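Local coordinates for protein Phthiocerol/phthiodiolone dimycocerosyl transferase (Mycobacterium tuberculosis, PDB 1Q9J) that probably catalyses the transfer of mycocerosic acids onto phthiocerol, phthiodiolone and phenolphthiocerol, the final step in making dimycocerosate esters of the PDIM family, at residues A[123-135]-A[269-283]. Sequence-based numbering, arbitrary orientation.
Sequences HHCMADGHHGAVL and RFVLAPPVAPTEATN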
# COMPACT_ATOMS: atom_id res chain seq x y z
N HIS A 123 3.22 4.77 -10.20
CA HIS A 123 4.08 3.62 -10.25
C HIS A 123 4.68 3.41 -8.85
O HIS A 123 5.21 4.34 -8.24
CB HIS A 123 5.17 3.81 -11.28
CG HIS A 123 5.88 2.55 -11.63
ND1 HIS A 123 5.53 1.78 -12.71
CD2 HIS A 123 6.84 1.86 -10.96
CE1 HIS A 123 6.24 0.66 -12.70
NE2 HIS A 123 7.03 0.69 -11.65
N HIS A 124 4.60 2.17 -8.36
CA HIS A 124 5.08 1.84 -7.02
C HIS A 124 6.58 2.06 -6.75
O HIS A 124 7.02 2.09 -5.60
CB HIS A 124 4.71 0.39 -6.69
CG HIS A 124 4.50 0.13 -5.22
ND1 HIS A 124 5.47 0.38 -4.27
CD2 HIS A 124 3.46 -0.43 -4.56
CE1 HIS A 124 5.04 -0.02 -3.09
NE2 HIS A 124 3.82 -0.52 -3.24
N CYS A 125 7.36 2.24 -7.80
CA CYS A 125 8.78 2.45 -7.62
C CYS A 125 8.99 3.90 -7.15
O CYS A 125 10.09 4.31 -6.80
CB CYS A 125 9.53 2.19 -8.94
SG CYS A 125 9.65 3.65 -10.07
N MET A 126 7.92 4.68 -7.12
CA MET A 126 8.06 6.05 -6.69
C MET A 126 7.44 6.32 -5.34
O MET A 126 7.58 7.42 -4.81
CB MET A 126 7.42 6.94 -7.72
CG MET A 126 8.09 6.80 -9.07
SD MET A 126 9.67 7.70 -9.11
CE MET A 126 8.96 9.31 -8.97
N ALA A 127 6.76 5.33 -4.78
CA ALA A 127 6.13 5.57 -3.50
C ALA A 127 5.46 4.33 -2.95
O ALA A 127 4.91 3.53 -3.70
CB ALA A 127 5.11 6.67 -3.64
N ASP A 128 5.56 4.16 -1.65
CA ASP A 128 4.89 3.06 -1.02
C ASP A 128 3.56 3.65 -0.57
O ASP A 128 3.25 4.80 -0.87
CB ASP A 128 5.70 2.49 0.15
CG ASP A 128 6.21 3.57 1.12
OD1 ASP A 128 5.41 4.44 1.57
OD2 ASP A 128 7.42 3.53 1.46
N GLY A 129 2.79 2.87 0.17
CA GLY A 129 1.50 3.35 0.62
C GLY A 129 1.52 4.69 1.30
O GLY A 129 0.68 5.54 1.02
N HIS A 130 2.47 4.87 2.21
CA HIS A 130 2.57 6.12 2.98
C HIS A 130 2.94 7.32 2.07
O HIS A 130 2.25 8.35 2.08
CB HIS A 130 3.60 5.93 4.11
CG HIS A 130 3.70 7.08 5.06
ND1 HIS A 130 2.61 7.84 5.43
CD2 HIS A 130 4.76 7.61 5.71
CE1 HIS A 130 3.00 8.78 6.27
NE2 HIS A 130 4.30 8.67 6.45
N HIS A 131 4.01 7.17 1.30
CA HIS A 131 4.46 8.21 0.39
C HIS A 131 3.31 8.62 -0.55
O HIS A 131 3.01 9.81 -0.72
CB HIS A 131 5.65 7.68 -0.40
CG HIS A 131 6.31 8.71 -1.27
ND1 HIS A 131 5.63 9.74 -1.86
CD2 HIS A 131 7.59 8.81 -1.71
CE1 HIS A 131 6.45 10.44 -2.63
NE2 HIS A 131 7.65 9.89 -2.56
N GLY A 132 2.63 7.62 -1.13
CA GLY A 132 1.53 7.90 -2.03
C GLY A 132 0.37 8.62 -1.37
O GLY A 132 -0.14 9.60 -1.89
N ALA A 133 -0.04 8.11 -0.21
CA ALA A 133 -1.14 8.72 0.53
C ALA A 133 -0.84 10.20 0.75
O ALA A 133 -1.72 11.06 0.62
CB ALA A 133 -1.31 8.01 1.87
N VAL A 134 0.41 10.51 1.09
CA VAL A 134 0.82 11.89 1.31
C VAL A 134 0.59 12.74 0.06
O VAL A 134 0.17 13.89 0.15
CB VAL A 134 2.31 11.98 1.75
CG1 VAL A 134 2.80 13.42 1.66
CG2 VAL A 134 2.47 11.47 3.17
N LEU A 135 0.88 12.16 -1.11
CA LEU A 135 0.69 12.84 -2.39
C LEU A 135 -0.80 13.10 -2.60
O LEU A 135 -1.23 14.24 -2.81
CB LEU A 135 1.25 11.99 -3.53
CG LEU A 135 2.76 11.78 -3.48
CD1 LEU A 135 3.21 10.76 -4.51
CD2 LEU A 135 3.47 13.11 -3.68
N ARG A 269 10.27 4.74 8.60
CA ARG A 269 10.35 6.19 8.76
C ARG A 269 10.31 6.62 10.22
O ARG A 269 10.97 7.59 10.59
CB ARG A 269 9.21 6.87 7.99
CG ARG A 269 9.38 6.86 6.48
CD ARG A 269 8.13 7.46 5.79
NE ARG A 269 8.28 7.56 4.33
CZ ARG A 269 8.21 6.53 3.48
NH1 ARG A 269 7.99 5.30 3.91
NH2 ARG A 269 8.38 6.74 2.18
N PHE A 270 9.55 5.92 11.06
CA PHE A 270 9.47 6.26 12.47
C PHE A 270 10.35 5.36 13.32
O PHE A 270 10.42 5.51 14.54
CB PHE A 270 8.04 6.14 12.97
CG PHE A 270 7.01 6.42 11.92
CD1 PHE A 270 6.66 5.43 11.00
CD2 PHE A 270 6.39 7.66 11.84
CE1 PHE A 270 5.70 5.68 10.02
CE2 PHE A 270 5.42 7.93 10.87
CZ PHE A 270 5.07 6.94 9.95
N VAL A 271 11.02 4.43 12.66
CA VAL A 271 11.91 3.50 13.32
C VAL A 271 13.37 3.98 13.32
O VAL A 271 13.96 4.24 14.37
CB VAL A 271 11.80 2.11 12.64
CG1 VAL A 271 13.00 1.25 12.96
CG2 VAL A 271 10.52 1.41 13.13
N LEU A 272 13.93 4.11 12.12
CA LEU A 272 15.31 4.53 11.91
C LEU A 272 15.77 5.80 12.58
O LEU A 272 14.99 6.59 13.11
CB LEU A 272 15.58 4.68 10.42
CG LEU A 272 15.34 3.47 9.53
CD1 LEU A 272 15.75 3.85 8.12
CD2 LEU A 272 16.12 2.27 10.02
N ALA A 273 17.09 5.98 12.50
CA ALA A 273 17.86 7.10 13.04
C ALA A 273 17.17 8.40 12.65
O ALA A 273 15.94 8.42 12.55
CB ALA A 273 19.27 7.05 12.50
N PRO A 274 17.93 9.49 12.37
CA PRO A 274 17.14 10.67 12.02
C PRO A 274 15.98 10.21 11.15
O PRO A 274 16.16 9.57 10.12
CB PRO A 274 18.14 11.56 11.28
CG PRO A 274 19.10 10.59 10.72
CD PRO A 274 19.30 9.62 11.84
N PRO A 275 14.77 10.45 11.64
CA PRO A 275 13.55 10.07 10.94
C PRO A 275 13.60 10.49 9.49
O PRO A 275 14.35 11.39 9.12
CB PRO A 275 12.45 10.78 11.74
CG PRO A 275 13.18 11.87 12.47
CD PRO A 275 14.45 11.20 12.86
N VAL A 276 12.84 9.79 8.66
CA VAL A 276 12.78 10.07 7.24
C VAL A 276 11.37 10.54 7.00
O VAL A 276 10.44 10.06 7.67
CB VAL A 276 13.05 8.80 6.45
CG1 VAL A 276 12.94 9.09 4.97
CG2 VAL A 276 14.45 8.27 6.80
N ALA A 277 11.19 11.51 6.12
CA ALA A 277 9.83 11.98 5.86
C ALA A 277 9.17 11.15 4.77
O ALA A 277 9.85 10.57 3.93
CB ALA A 277 9.85 13.43 5.49
N PRO A 278 7.85 11.09 4.77
CA PRO A 278 7.15 10.31 3.75
C PRO A 278 7.58 10.45 2.28
O PRO A 278 7.69 9.44 1.59
CB PRO A 278 5.68 10.65 4.00
CG PRO A 278 5.76 11.99 4.66
CD PRO A 278 6.89 11.84 5.59
N THR A 279 7.83 11.66 1.80
CA THR A 279 8.24 11.80 0.39
C THR A 279 9.75 11.86 0.28
O THR A 279 10.29 12.01 -0.81
CB THR A 279 7.72 13.08 -0.26
OG1 THR A 279 8.55 14.17 0.14
CG2 THR A 279 6.30 13.35 0.16
N GLU A 280 10.42 11.76 1.41
CA GLU A 280 11.87 11.80 1.40
C GLU A 280 12.43 10.53 0.77
O GLU A 280 13.48 10.54 0.10
CB GLU A 280 12.39 12.03 2.82
CG GLU A 280 13.87 11.81 2.99
CD GLU A 280 14.34 12.04 4.42
OE1 GLU A 280 13.49 12.06 5.34
OE2 GLU A 280 15.57 12.20 4.61
N ALA A 281 11.72 9.42 0.98
CA ALA A 281 12.12 8.15 0.38
C ALA A 281 11.00 7.59 -0.51
O ALA A 281 9.81 7.90 -0.33
CB ALA A 281 12.47 7.13 1.47
N THR A 282 11.40 6.76 -1.47
CA THR A 282 10.48 6.11 -2.41
C THR A 282 9.66 5.07 -1.66
O THR A 282 8.45 5.20 -1.46
CB THR A 282 11.26 5.36 -3.50
OG1 THR A 282 11.81 6.30 -4.44
CG2 THR A 282 10.35 4.43 -4.23
N ASN A 283 10.36 4.03 -1.26
CA ASN A 283 9.75 2.94 -0.55
C ASN A 283 10.60 2.65 0.69
O ASN A 283 11.78 2.31 0.59
CB ASN A 283 9.67 1.73 -1.51
CG ASN A 283 8.62 1.92 -2.61
OD1 ASN A 283 7.41 1.91 -2.33
ND2 ASN A 283 9.08 2.11 -3.86
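Asp128 and Arg269 form the salt bridge that joins the two segments. Arg269 NH1 reaches Asp128 OD2 at 3.1 Å, on the syn lone pair and close to the guanidinium plane. The carboxylate stands almost perpendicular to that plane, at 87°. The Arg269 chain runs extended from CG to NE, which carries the guanidinium to the acid. Arg269 NH2 also donates to Pro278 O of its own loop (2.8 Å), and Arg269 NH1 has a second acidic partner in Asp267.

Asn283 meets the loop at His124. Asn283 ND2 donates to His124 O at 2.7 Å, in the carbonyl plane. Asn283 OD1 lies at the edge of the His124 ring, 3.1 Å from His124 ND1, with ring and amide planes 24° apart.

The start of helix 129-148 packs on the turn at Pro278 and Thr279. Thr279 CA sits over the centre of the His131 ring, a CH-pi contact of 3.6 Å to the centroid. Ala127 CB lies against the opposite ring face. Pro278 CB lies over one face of the His130 ring and also touches Val134 CG2 (3.4 Å).

Further out, Asp128 is the N-cap of the helix: Asp128 OD1 accepts from His131 N in a nearly straight bond (3.1 Å). Asp128 OD2 also accepts from Leu284 N. Phe17 stacks on the His124 ring.

By similarity His124 is the proton acceptor and Asp128 organises the active site. The HHCMADG sequence is the HHxxxDG motif of the CoA-dependent acyltransferase superfamily, with its aspartate bound to an arginine from the C-terminal family region.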